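Local atomic coordinates of putative metal-dependent phosphoesterase (Bifidobacterium adolescentis, PDB entry 3O0F), a protein that hydrolyses phosphoesters at a site with iron and zinc ions, binds adenosine monophosphate there, and may act as a 5'-3' exonuclease. Residues His43-Ala48 against Ile66-Leu71. Sequence-based numbering, arbitrary orientation.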
# COMPACT_ATOMS: atom_id res chain seq x y z
N HIS A 43 9.16 -16.57 4.68
CA HIS A 43 9.47 -16.57 6.13
C HIS A 43 8.48 -15.75 6.93
O HIS A 43 8.37 -15.88 8.14
CB HIS A 43 10.87 -16.06 6.38
CG HIS A 43 11.93 -16.89 5.73
ND1 HIS A 43 13.25 -16.52 5.71
CD2 HIS A 43 11.85 -18.07 5.07
CE1 HIS A 43 13.95 -17.44 5.07
NE2 HIS A 43 13.13 -18.40 4.69
N GLY A 44 7.76 -14.88 6.26
CA GLY A 44 6.74 -14.10 6.90
C GLY A 44 6.07 -13.23 5.85
O GLY A 44 6.45 -13.24 4.67
N VAL A 45 5.08 -12.48 6.29
CA VAL A 45 4.31 -11.62 5.41
C VAL A 45 3.93 -10.37 6.19
O VAL A 45 3.99 -10.36 7.40
CB VAL A 45 3.08 -12.47 4.90
CG1 VAL A 45 1.99 -12.60 5.97
CG2 VAL A 45 2.57 -12.00 3.57
N ALA A 46 3.52 -9.33 5.49
CA ALA A 46 2.86 -8.22 6.09
C ALA A 46 1.56 -7.93 5.40
O ALA A 46 1.45 -7.99 4.15
CB ALA A 46 3.75 -6.94 6.03
N ILE A 47 0.60 -7.52 6.18
CA ILE A 47 -0.58 -6.87 5.64
C ILE A 47 -0.28 -5.34 5.54
O ILE A 47 0.34 -4.77 6.42
CB ILE A 47 -1.78 -7.19 6.47
CG1 ILE A 47 -3.05 -6.67 5.78
CG2 ILE A 47 -1.58 -6.69 7.94
CD1 ILE A 47 -4.42 -7.31 6.36
N ALA A 48 -0.69 -4.71 4.45
CA ALA A 48 -0.36 -3.28 4.21
C ALA A 48 -1.47 -2.60 3.46
O ALA A 48 -1.23 -1.88 2.49
CB ALA A 48 0.96 -3.15 3.42
N ILE A 66 -2.14 -20.38 11.62
CA ILE A 66 -1.38 -21.04 10.54
C ILE A 66 0.10 -21.19 10.88
O ILE A 66 0.77 -22.07 10.35
CB ILE A 66 -1.63 -20.28 9.19
CG1 ILE A 66 -3.10 -20.50 8.78
CG2 ILE A 66 -0.68 -20.70 8.09
CD1 ILE A 66 -3.69 -19.34 7.97
N GLY A 67 0.62 -20.34 11.77
CA GLY A 67 2.02 -20.44 12.19
C GLY A 67 2.96 -19.76 11.19
O GLY A 67 3.91 -20.36 10.71
N LEU A 68 2.66 -18.52 10.83
CA LEU A 68 3.55 -17.75 9.99
C LEU A 68 3.66 -16.38 10.60
O LEU A 68 2.64 -15.71 10.79
CB LEU A 68 3.02 -17.62 8.56
CG LEU A 68 3.93 -16.87 7.60
CD1 LEU A 68 5.09 -17.74 7.15
CD2 LEU A 68 3.09 -16.41 6.43
N PRO A 69 4.89 -15.96 10.89
CA PRO A 69 5.19 -14.63 11.39
C PRO A 69 4.57 -13.56 10.51
O PRO A 69 4.62 -13.65 9.27
CB PRO A 69 6.72 -14.56 11.28
CG PRO A 69 7.17 -15.96 11.30
CD PRO A 69 6.11 -16.76 10.66
N LEU A 70 4.09 -12.50 11.15
CA LEU A 70 3.35 -11.42 10.51
C LEU A 70 3.86 -10.05 10.92
O LEU A 70 4.06 -9.80 12.10
CB LEU A 70 1.91 -11.54 10.94
CG LEU A 70 0.94 -10.47 10.48
CD1 LEU A 70 0.72 -10.69 8.99
CD2 LEU A 70 -0.35 -10.59 11.24
N LEU A 71 4.01 -9.14 9.96
CA LEU A 71 4.22 -7.72 10.25
C LEU A 71 2.91 -6.97 10.02
O LEU A 71 2.18 -7.23 9.04
CB LEU A 71 5.37 -7.19 9.35
CG LEU A 71 6.47 -6.21 9.69
CD1 LEU A 71 7.25 -6.66 10.92
CD2 LEU A 71 7.41 -6.04 8.44
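Strand 44-47, helix 56-66 and strand 70-80 form a beta-alpha-beta unit of the PHP domain, and this contact joins its two parallel strands. Three backbone hydrogen bonds link them. Val45 N donates to Pro69 O at 3.2 Å. Leu71 N gives the shortest and straightest bond, 2.8 Å to Val45 O with 167° at the hydrogen. Ile47 N reaches Leu71 O at 3.3 Å, nearly along the C=O axis. Val45 thus bonds through both its N and its O, to the residues on either side of Leu70, the usual pattern of a parallel bridge. Val45 O also takes a CA-H...O contact from Leu70.

Apolar packing is split between the two sheet faces. On the face of Val45 and Leu70, which helices 30-39 and 56-66 cover, Val45 CG1 sits between the backbone N and the carbonyl carbon (chi1 77°). There it meets Leu70 CD1 at 3.8 Å and Leu68 CD2 at 4.0 Å. Leu68 crosses Val45 at about a right angle, and Ala37 of helix 30-39 touches both. An alanine in place of Leu68 would probably loosen this packing, since the branch methyls that meet Val45 CG1 and His43 O would be gone. On the face of Ala46 and Leu71, both side chains touch Ile17 of strand 15-19, the neighbour in sequence of iron ligand His18. The two meet CB to CB at 3.7 Å.

At the strand entry, the Pro69 ring lies against the His43 carbonyl, with CG 3.4 Å from His43 O.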